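Local coordinates for protein AvmM (Streptomyces sp. NBRC 109436, PDB 7FE6) that catalyses the macrocyclization step of alchivemycin A biosynthesis through a dehydration and Michael-type addition, at residues F46-R50 / L130-S135; D76-K82 / H139-R145; A110-S114 / P172-G176. All coordinates share one frame; numbering follows the deposited sequence.

Contact 1 (F46-R50 / L130-S135). With ZHU (Alchivemycin A), chain I.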
loop_
_atom_site.group_PDB
_atom_site.type_symbol
_atom_site.label_atom_id
_atom_site.label_comp_id
_atom_site.label_asym_id
_atom_site.label_seq_id
_atom_site.Cartn_x
_atom_site.Cartn_y
_atom_site.Cartn_z
ATOM N N PHE A 46 7.058 2.258 7.399
ATOM C CA PHE A 46 6.668 2.807 8.683
ATOM C C PHE A 46 5.749 1.816 9.374
ATOM O O PHE A 46 4.962 1.130 8.718
ATOM C CB PHE A 46 5.994 4.188 8.538
ATOM C CG PHE A 46 5.166 4.367 7.270
ATOM C CD1 PHE A 46 5.775 4.704 6.065
ATOM C CD2 PHE A 46 3.774 4.251 7.308
ATOM C CE1 PHE A 46 5.030 4.870 4.906
ATOM C CE2 PHE A 46 3.005 4.422 6.155
ATOM C CZ PHE A 46 3.632 4.741 4.945
ATOM N N TYR A 47 5.862 1.718 10.692
ATOM C CA TYR A 47 4.977 0.837 11.440
ATOM C C TYR A 47 4.060 1.673 12.322
ATOM O O TYR A 47 4.484 2.689 12.883
ATOM C CB TYR A 47 5.766 -0.208 12.243
ATOM C CG TYR A 47 6.784 0.295 13.255
ATOM C CD1 TYR A 47 8.103 0.589 12.867
ATOM C CD2 TYR A 47 6.455 0.403 14.616
ATOM C CE1 TYR A 47 9.059 1.023 13.795
ATOM C CE2 TYR A 47 7.395 0.834 15.553
ATOM C CZ TYR A 47 8.701 1.142 15.132
ATOM O OH TYR A 47 9.629 1.563 16.046
ATOM N N THR A 48 2.789 1.254 12.408
ATOM C CA THR A 48 1.720 2.042 13.011
ATOM C C THR A 48 0.973 1.195 14.028
ATOM O O THR A 48 0.668 0.027 13.765
ATOM C CB THR A 48 0.718 2.548 11.967
ATOM O OG1 THR A 48 1.381 3.362 10.994
ATOM C CG2 THR A 48 -0.425 3.348 12.635
ATOM N N ASN A 49 0.690 1.782 15.196
ATOM C CA ASN A 49 -0.085 1.074 16.210
ATOM C C ASN A 49 -1.562 1.245 15.871
ATOM O O ASN A 49 -2.168 2.285 16.156
ATOM C CB ASN A 49 0.229 1.568 17.616
ATOM C CG ASN A 49 -0.345 0.653 18.694
ATOM O OD1 ASN A 49 -1.202 -0.180 18.413
ATOM N ND2 ASN A 49 0.131 0.799 19.927
ATOM N N ARG A 50 -2.129 0.229 15.218
ATOM C CA ARG A 50 -3.551 0.162 14.935
ATOM C C ARG A 50 -4.356 -0.414 16.088
ATOM O O ARG A 50 -5.581 -0.466 15.997
ATOM C CB ARG A 50 -3.772 -0.687 13.694
ATOM C CG ARG A 50 -3.052 -0.190 12.473
ATOM C CD ARG A 50 -3.768 1.014 11.880
ATOM N NE ARG A 50 -3.279 1.380 10.560
ATOM C CZ ARG A 50 -3.293 2.622 10.088
ATOM N NH1 ARG A 50 -3.759 3.616 10.837
ATOM N NH2 ARG A 50 -2.810 2.873 8.882
ATOM N N LEU A 130 5.461 3.310 21.497
ATOM C CA LEU A 130 4.540 3.394 20.354
ATOM C C LEU A 130 3.083 3.482 20.807
ATOM O O LEU A 130 2.379 2.461 20.895
ATOM C CB LEU A 130 4.739 2.218 19.392
ATOM C CG LEU A 130 3.966 2.382 18.063
ATOM C CD1 LEU A 130 4.577 3.485 17.185
ATOM C CD2 LEU A 130 3.832 1.071 17.286
ATOM N N PRO A 131 2.572 4.681 21.061
ATOM C CA PRO A 131 1.168 4.815 21.472
ATOM C C PRO A 131 0.217 4.551 20.313
ATOM O O PRO A 131 0.600 4.561 19.139
ATOM C CB PRO A 131 1.065 6.270 21.952
ATOM C CG PRO A 131 2.498 6.761 22.063
ATOM C CD PRO A 131 3.270 5.974 21.048
ATOM N N GLU A 132 -1.058 4.366 20.664
ATOM C CA GLU A 132 -2.063 4.033 19.665
ATOM C C GLU A 132 -2.111 5.135 18.624
ATOM O O GLU A 132 -1.904 6.311 18.943
ATOM C CB GLU A 132 -3.448 3.833 20.301
ATOM C CG GLU A 132 -4.175 5.093 20.793
ATOM C CD GLU A 132 -5.631 4.820 21.266
ATOM O OE1 GLU A 132 -6.109 5.561 22.152
ATOM O OE2 GLU A 132 -6.315 3.901 20.745
ATOM N N VAL A 133 -2.263 4.727 17.358
ATOM C CA VAL A 133 -2.423 5.640 16.234
ATOM C C VAL A 133 -1.069 6.236 15.847
ATOM O O VAL A 133 -0.914 6.808 14.762
ATOM C CB VAL A 133 -3.489 6.716 16.555
ATOM C CG1 VAL A 133 -3.681 7.691 15.416
ATOM C CG2 VAL A 133 -4.841 6.056 16.862
ATOM N N GLU A 134 -0.061 6.082 16.701
ATOM C CA GLU A 134 1.226 6.663 16.345
ATOM C C GLU A 134 2.002 5.741 15.398
ATOM O O GLU A 134 1.714 4.541 15.255
ATOM C CB GLU A 134 2.056 6.950 17.597
ATOM C CG GLU A 134 1.416 7.865 18.631
ATOM C CD GLU A 134 1.289 9.305 18.192
ATOM O OE1 GLU A 134 1.952 9.727 17.222
ATOM O OE2 GLU A 134 0.535 10.035 18.862
ATOM N N SER A 135 3.051 6.301 14.799
ATOM C CA SER A 135 3.805 5.542 13.814
ATOM C C SER A 135 5.257 5.987 13.821
ATOM O O SER A 135 5.572 7.115 14.219
ATOM C CB SER A 135 3.197 5.673 12.400
ATOM O OG SER A 135 3.577 6.878 11.770
HETATM C C1 ZHU I . -1.650 6.764 9.852
HETATM C C11 ZHU I . -0.477 14.406 12.140
HETATM C C12 ZHU I . -0.639 13.717 10.784
HETATM C C14 ZHU I . -2.872 14.783 11.100
HETATM C C15 ZHU I . -4.212 14.804 11.130
HETATM C C17 ZHU I . -5.967 16.583 11.118
HETATM C C19 ZHU I . -7.813 15.666 12.393
HETATM C C2 ZHU I . -1.023 7.823 10.724
HETATM C C21 ZHU I . -8.946 13.765 13.536
HETATM C C22 ZHU I . -8.038 13.974 14.740
HETATM C C24 ZHU I . -6.801 15.849 13.532
HETATM C C25 ZHU I . -5.439 15.190 13.178
HETATM C C27 ZHU I . -3.463 14.203 14.665
HETATM C C28 ZHU I . -6.788 15.658 16.100
HETATM C C29 ZHU I . -9.385 12.308 13.478
HETATM C C31 ZHU I . -2.600 7.083 12.349
HETATM C C35 ZHU I . 2.232 13.478 14.714
HETATM C C38 ZHU I . -1.796 12.899 16.083
HETATM C C5 ZHU I . -1.696 10.210 13.397
HETATM C C7 ZHU I . 0.005 11.256 14.847
HETATM C C9 ZHU I . 0.910 13.450 13.944
HETATM N N33 ZHU I . -2.209 12.212 14.857
HETATM O O32 ZHU I . 0.316 8.943 13.043
HETATM O O34 ZHU I . 1.505 11.351 12.888
HETATM O O36 ZHU I . -4.183 16.434 14.741
HETATM O O40 ZHU I . -2.614 15.227 16.872
HETATM O O41 ZHU I . -3.612 12.490 12.893
#

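Contact 2 (D76-K82 / H139-R145)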
loop_
_atom_site.group_PDB
_atom_site.type_symbol
_atom_site.label_atom_id
_atom_site.label_comp_id
_atom_site.label_asym_id
_atom_site.label_seq_id
_atom_site.Cartn_x
_atom_site.Cartn_y
_atom_site.Cartn_z
ATOM N N ASP A 76 26.256 -8.499 0.334
ATOM C CA ASP A 76 26.010 -8.332 -1.100
ATOM C C ASP A 76 25.181 -7.095 -1.415
ATOM O O ASP A 76 24.858 -6.853 -2.591
ATOM C CB ASP A 76 25.293 -9.552 -1.681
ATOM C CG ASP A 76 26.129 -10.795 -1.629
ATOM O OD1 ASP A 76 27.327 -10.719 -1.984
ATOM O OD2 ASP A 76 25.578 -11.842 -1.209
ATOM N N PHE A 77 24.787 -6.344 -0.394
ATOM C CA PHE A 77 24.031 -5.127 -0.596
ATOM C C PHE A 77 24.468 -4.074 0.415
ATOM O O PHE A 77 25.082 -4.367 1.444
ATOM C CB PHE A 77 22.523 -5.402 -0.524
ATOM C CG PHE A 77 22.057 -6.080 0.750
ATOM C CD1 PHE A 77 21.629 -5.328 1.843
ATOM C CD2 PHE A 77 21.978 -7.467 0.829
ATOM C CE1 PHE A 77 21.170 -5.949 2.995
ATOM C CE2 PHE A 77 21.513 -8.086 1.982
ATOM C CZ PHE A 77 21.100 -7.319 3.065
ATOM N N LYS A 78 24.183 -2.830 0.071
ATOM C CA LYS A 78 24.399 -1.707 0.962
ATOM C C LYS A 78 23.053 -1.201 1.455
ATOM O O LYS A 78 22.082 -1.136 0.688
ATOM C CB LYS A 78 25.169 -0.589 0.271
ATOM C CG LYS A 78 26.593 -0.938 0.029
ATOM C CD LYS A 78 27.334 0.217 -0.564
ATOM C CE LYS A 78 28.746 -0.199 -0.870
ATOM N NZ LYS A 78 29.536 -0.536 0.360
ATOM N N LEU A 79 23.001 -0.861 2.743
ATOM C CA LEU A 79 21.744 -0.557 3.414
ATOM C C LEU A 79 21.960 0.605 4.371
ATOM O O LEU A 79 22.741 0.488 5.318
ATOM C CB LEU A 79 21.215 -1.783 4.167
ATOM C CG LEU A 79 19.697 -2.028 4.179
ATOM C CD1 LEU A 79 19.312 -2.986 5.304
ATOM C CD2 LEU A 79 18.910 -0.750 4.268
ATOM N N PHE A 80 21.270 1.717 4.124
ATOM C CA PHE A 80 21.262 2.865 5.026
ATOM C C PHE A 80 19.832 3.197 5.413
ATOM O O PHE A 80 18.888 2.974 4.639
ATOM C CB PHE A 80 21.888 4.105 4.386
ATOM C CG PHE A 80 23.371 4.025 4.246
ATOM C CD1 PHE A 80 23.945 3.233 3.243
ATOM C CD2 PHE A 80 24.197 4.751 5.103
ATOM C CE1 PHE A 80 25.322 3.161 3.106
ATOM C CE2 PHE A 80 25.592 4.691 4.980
ATOM C CZ PHE A 80 26.161 3.889 3.988
ATOM N N TYR A 81 19.669 3.763 6.602
ATOM C CA TYR A 81 18.329 4.114 7.024
ATOM C C TYR A 81 18.389 5.303 7.958
ATOM O O TYR A 81 19.451 5.681 8.476
ATOM C CB TYR A 81 17.608 2.930 7.677
ATOM C CG TYR A 81 18.059 2.586 9.083
ATOM C CD1 TYR A 81 19.247 1.878 9.298
ATOM C CD2 TYR A 81 17.278 2.912 10.186
ATOM C CE1 TYR A 81 19.666 1.537 10.567
ATOM C CE2 TYR A 81 17.681 2.580 11.470
ATOM C CZ TYR A 81 18.890 1.885 11.660
ATOM O OH TYR A 81 19.315 1.529 12.933
ATOM N N LYS A 82 17.206 5.869 8.181
ATOM C CA LYS A 82 17.033 7.062 8.997
ATOM C C LYS A 82 15.660 6.940 9.628
ATOM O O LYS A 82 14.669 6.786 8.906
ATOM C CB LYS A 82 17.161 8.305 8.114
ATOM C CG LYS A 82 16.480 9.561 8.570
ATOM C CD LYS A 82 16.099 10.369 7.327
ATOM C CE LYS A 82 16.229 11.843 7.529
ATOM N NZ LYS A 82 15.390 12.323 8.672
ATOM N N HIS A 139 13.284 5.803 6.641
ATOM C CA HIS A 139 13.636 6.068 5.254
ATOM C C HIS A 139 14.828 5.167 4.920
ATOM O O HIS A 139 15.772 5.079 5.707
ATOM C CB HIS A 139 13.983 7.545 5.070
ATOM C CG HIS A 139 12.867 8.485 5.410
ATOM N ND1 HIS A 139 12.046 9.047 4.449
ATOM C CD2 HIS A 139 12.416 8.942 6.608
ATOM C CE1 HIS A 139 11.156 9.829 5.041
ATOM N NE2 HIS A 139 11.361 9.785 6.349
ATOM N N VAL A 140 14.778 4.464 3.791
ATOM C CA VAL A 140 15.736 3.389 3.545
ATOM C C VAL A 140 16.392 3.572 2.178
ATOM O O VAL A 140 15.697 3.703 1.165
ATOM C CB VAL A 140 15.064 2.005 3.615
ATOM C CG1 VAL A 140 16.112 0.933 3.502
ATOM C CG2 VAL A 140 14.288 1.847 4.861
ATOM N N ARG A 141 17.721 3.515 2.141
ATOM C CA ARG A 141 18.473 3.539 0.896
ATOM C C ARG A 141 19.133 2.180 0.695
ATOM O O ARG A 141 19.905 1.714 1.556
ATOM C CB ARG A 141 19.507 4.660 0.892
ATOM C CG ARG A 141 18.923 6.043 0.722
ATOM C CD ARG A 141 19.933 7.140 1.070
ATOM N NE ARG A 141 19.361 8.463 0.905
ATOM C CZ ARG A 141 19.839 9.579 1.451
ATOM N NH1 ARG A 141 20.916 9.556 2.236
ATOM N NH2 ARG A 141 19.211 10.734 1.238
ATOM N N LEU A 142 18.851 1.565 -0.458
ATOM C CA LEU A 142 19.196 0.179 -0.709
ATOM C C LEU A 142 19.805 0.055 -2.091
ATOM O O LEU A 142 19.333 0.681 -3.049
ATOM C CB LEU A 142 17.975 -0.723 -0.613
ATOM C CG LEU A 142 18.184 -2.201 -0.913
ATOM C CD1 LEU A 142 19.200 -2.799 0.041
ATOM C CD2 LEU A 142 16.863 -2.931 -0.825
ATOM N N ALA A 143 20.866 -0.743 -2.174
ATOM C CA ALA A 143 21.544 -1.028 -3.426
ATOM C C ALA A 143 22.109 -2.436 -3.345
ATOM O O ALA A 143 22.798 -2.772 -2.378
ATOM C CB ALA A 143 22.658 -0.004 -3.697
ATOM N N PHE A 144 21.817 -3.257 -4.345
ATOM C CA PHE A 144 22.476 -4.546 -4.461
ATOM C C PHE A 144 23.693 -4.404 -5.351
ATOM O O PHE A 144 23.712 -3.591 -6.278
ATOM C CB PHE A 144 21.540 -5.600 -5.023
ATOM C CG PHE A 144 20.395 -5.906 -4.124
ATOM C CD1 PHE A 144 20.510 -6.896 -3.146
ATOM C CD2 PHE A 144 19.212 -5.191 -4.222
ATOM C CE1 PHE A 144 19.444 -7.176 -2.302
ATOM C CE2 PHE A 144 18.149 -5.466 -3.380
ATOM C CZ PHE A 144 18.262 -6.455 -2.424
ATOM N N ARG A 145 24.724 -5.188 -5.053
ATOM C CA ARG A 145 25.914 -5.112 -5.875
ATOM C C ARG A 145 25.575 -5.561 -7.291
ATOM O O ARG A 145 24.663 -6.364 -7.510
ATOM C CB ARG A 145 27.040 -5.970 -5.283
ATOM C CG ARG A 145 26.759 -7.467 -5.275
ATOM C CD ARG A 145 27.968 -8.261 -4.778
ATOM N NE ARG A 145 27.779 -9.705 -4.900
ATOM C CZ ARG A 145 27.853 -10.364 -6.052
ATOM N NH1 ARG A 145 28.094 -9.707 -7.180
ATOM N NH2 ARG A 145 27.676 -11.677 -6.087
#

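Contact 3 (A110-S114 / P172-G176)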
loop_
_atom_site.group_PDB
_atom_site.type_symbol
_atom_site.label_atom_id
_atom_site.label_comp_id
_atom_site.label_asym_id
_atom_site.label_seq_id
_atom_site.Cartn_x
_atom_site.Cartn_y
_atom_site.Cartn_z
ATOM N N ALA A 110 17.754 -11.037 7.660
ATOM C CA ALA A 110 16.963 -10.177 8.530
ATOM C C ALA A 110 17.843 -9.083 9.130
ATOM O O ALA A 110 18.882 -9.372 9.729
ATOM C CB ALA A 110 16.289 -10.996 9.631
ATOM N N CYS A 111 17.428 -7.828 8.951
ATOM C CA CYS A 111 18.202 -6.662 9.359
ATOM C C CYS A 111 17.430 -5.787 10.335
ATOM O O CYS A 111 16.261 -5.456 10.101
ATOM C CB CYS A 111 18.606 -5.825 8.149
ATOM S SG CYS A 111 19.566 -6.729 6.992
ATOM N N GLN A 112 18.108 -5.366 11.392
ATOM C CA GLN A 112 17.518 -4.460 12.361
ATOM C C GLN A 112 17.720 -3.012 11.921
ATOM O O GLN A 112 18.847 -2.576 11.682
ATOM C CB GLN A 112 18.116 -4.702 13.748
ATOM C CG GLN A 112 17.396 -3.965 14.862
ATOM C CD GLN A 112 17.998 -4.228 16.244
ATOM O OE1 GLN A 112 17.843 -3.420 17.161
ATOM N NE2 GLN A 112 18.640 -5.382 16.408
ATOM N N LEU A 113 16.616 -2.269 11.848
ATOM C CA LEU A 113 16.606 -0.837 11.546
ATOM C C LEU A 113 15.964 -0.054 12.694
ATOM O O LEU A 113 15.049 0.749 12.458
ATOM C CB LEU A 113 15.830 -0.570 10.242
ATOM C CG LEU A 113 16.543 -0.793 8.904
ATOM C CD1 LEU A 113 16.888 -2.270 8.689
ATOM C CD2 LEU A 113 15.659 -0.297 7.770
ATOM N N SER A 114 16.474 -0.230 13.926
ATOM C CA SER A 114 15.862 0.356 15.108
ATOM C C SER A 114 16.571 1.661 15.451
ATOM O O SER A 114 17.551 2.057 14.815
ATOM C CB SER A 114 15.943 -0.588 16.312
ATOM O OG SER A 114 17.299 -0.784 16.764
ATOM N N PRO A 172 18.593 -13.062 17.991
ATOM C CA PRO A 172 19.872 -12.342 18.012
ATOM C C PRO A 172 20.030 -11.503 16.754
ATOM O O PRO A 172 19.816 -11.979 15.637
ATOM C CB PRO A 172 20.918 -13.464 18.102
ATOM C CG PRO A 172 20.240 -14.658 17.551
ATOM C CD PRO A 172 18.784 -14.522 17.918
ATOM N N GLY A 173 20.353 -10.232 16.952
ATOM C CA GLY A 173 20.507 -9.290 15.876
ATOM C C GLY A 173 19.284 -8.439 15.601
ATOM O O GLY A 173 19.430 -7.332 15.071
ATOM N N LEU A 174 18.090 -8.913 15.955
ATOM C CA LEU A 174 16.849 -8.213 15.651
ATOM C C LEU A 174 16.227 -7.590 16.896
ATOM O O LEU A 174 16.379 -8.102 18.016
ATOM C CB LEU A 174 15.835 -9.164 15.008
ATOM C CG LEU A 174 16.303 -9.985 13.806
ATOM C CD1 LEU A 174 15.126 -10.713 13.181
ATOM C CD2 LEU A 174 17.008 -9.102 12.791
ATOM N N PHE A 175 15.440 -6.529 16.676
ATOM C CA PHE A 175 14.794 -5.819 17.775
ATOM C C PHE A 175 13.463 -6.471 18.132
ATOM O O PHE A 175 12.624 -6.705 17.256
ATOM C CB PHE A 175 14.560 -4.346 17.439
ATOM C CG PHE A 175 14.044 -3.561 18.610
ATOM C CD1 PHE A 175 12.684 -3.523 18.896
ATOM C CD2 PHE A 175 14.933 -2.921 19.475
ATOM C CE1 PHE A 175 12.214 -2.840 20.008
ATOM C CE2 PHE A 175 14.472 -2.225 20.585
ATOM C CZ PHE A 175 13.107 -2.176 20.848
ATOM N N GLY A 176 13.280 -6.763 19.426
ATOM C CA GLY A 176 11.980 -7.150 19.941
ATOM C C GLY A 176 11.898 -8.542 20.535
ATOM O O GLY A 176 12.714 -9.417 20.213
#

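Contact 1 (F46-R50 / L130-S135)
Y47 meets L130 at the edge of its ring: Y47 CD2 lies 3.8 Å from L130 CD2, which sits near the ring plane, while the phenol hydroxyl is hydrogen-bonded to T58 of strand 57-66. T48 forms an antiparallel non-hydrogen-bonded pair with S135, joining the end of strand 40-49 to the start of strand 135-144. On the face these two side chains share, T48 OG1 comes 3.3 Å from S135 CB, and S135 OG bonds to Q184 of the second subunit. The other branch of T48, CG2, is anti to the backbone N and rests over one face of the R50 guanidinium, offset toward its rim. Before S135 the chain makes a type II beta turn from P131 to E134, with V133 at a positive phi (78°). N49 holds this turn: its N donates to E134 O (2.9 Å) and its O accepts from V133 N (2.7 Å). The N49 carboxamide, with CG anti to the backbone N (chi1 -168°), sends ND2 to L130 O at 3.0 Å, close to the amide plane. ND2 also reaches Y53 O, and OD1 accepts from G51 N, fixing the amide's rotation. R50 follows at the alchivemycin A pocket, its NH1 3.9 Å from ligand atom C1 and bonded to L182 O of the second subunit; V133 CG1 approaches ligand C31 to 3.3 Å and E134 OE1 ligand C7 to 3.4 Å.

Contact 2 (D76-K82 / H139-R145)
L79 and V140 make a close apolar contact, L79 CD2 lying 3.4 Å from V140 CG1 where the two side chains cross. They belong to the tightly packed face of this antiparallel strand pair, together with F77, Y81, L142 and F144. L142 CD1 touches both the backbone oxygen of K78, at 3.4 Å, and CD1 of the F77 ring. With its CG between the backbone N and the carbonyl carbon (chi1 55°), F77 lies beside F144 and their rings meet obliquely, centroids 5.7 Å apart and planes at 57°. Pairs of backbone hydrogen bonds join K78 to A143, F80 to R141 and K82 to H139.

The reverse face is looser at K78, F80 and R141, which stay partly exposed. The side chains of F80 and R141 come no nearer than their CB atoms, 4.3 Å apart, and then turn away, R141 to a salt bridge with E42 and a cation-pi contact with W88. A143, K82 and H139 on this face are buried, the last two side by side with K82 CD 4.0 Å from H139 CD2, and H152 of the second subunit bonds H139 NE2. Where the strands end, R145 N donates to D76 O (3.0 Å), and R145 NE meets D76 OD1 in a 3.1 Å salt bridge that lies in the guanidinium plane but comes from above the carboxylate. The other oxygen, D76 OD2, accepts a hydrogen bond from R73 N.

Strands 40-49 and 89-90 flank the pair within its sheet, while I64 of strand 57-66 and C111 and L113 of strand 107-113 cover the apolar face from the opposing sheet.

Contact 3 (A110-S114 / P172-G176)
G173 offers its carbonyl oxygen to the Q112 side chain, NE2 approaching to 2.5 Å; the bond is very short, and its exact length is doubtful. The positive phi of G173 (97°) suits a residue without a side chain, since a CB would be jammed against the carbonyl oxygen of P172. L174 comes next and turns both its methyls to A110. L174 CD1 makes the apolar contact, 3.7 Å from A110 CB, while L174 CD2 also lies against the carbonyl oxygen, 3.6 Å from A110 O. F175 crosses the Q112 side chain obliquely, with its ring plane 63° from the amide plane. Q112 OE1 lies at the edge of the F175 ring, in its plane, and 3.4 Å from F175 CB. S114 CB adds a more distant contact with F175 CD2, at 4.1 Å.

The Q112 carboxamide gets there on a fully extended chain, its CG opposite the backbone N (chi1 -170°). Replacing Q112 by a leucine would probably leave the G173 carbonyl without this donor and the S114 hydroxyl without its acceptor, weakening the hold of the strand on the loop at G173.

The contact lays the loop before strand 178-189 across the outer face of strand 107-113, while C111 and L113 point away, toward the opposing sheet of the sandwich. S114 OG donates to Q112 OE1 at 2.7 Å. The amide therefore uses its two ends for opposite roles, and turning it over would set oxygen against the G173 carbonyl, so the polar neighbours fix which way it faces.

How the contacts relate
From the N terminus, strand 40-49 opens contact 1, strand 77-83 opens contact 2 and strand 107-113 opens contact 3; the chain then closes them in the same order, at 130-135, 139-145 and 172-176. No contact nests inside another: every pair crosses. Contacts 1 and 2 share one sheet, in which strand 135-144 lies between strands 40-49 and 77-83, yet sit 24 Å apart between centres and both touch the second subunit. Contact 3 ties a loop to the edge strand 107-113 of the opposing sheet. It meets contact 2 across the interior of the sandwich, where Y81 OH probably hydrogen-bonds S114 O at 2.6 Å and V140 packs on L113.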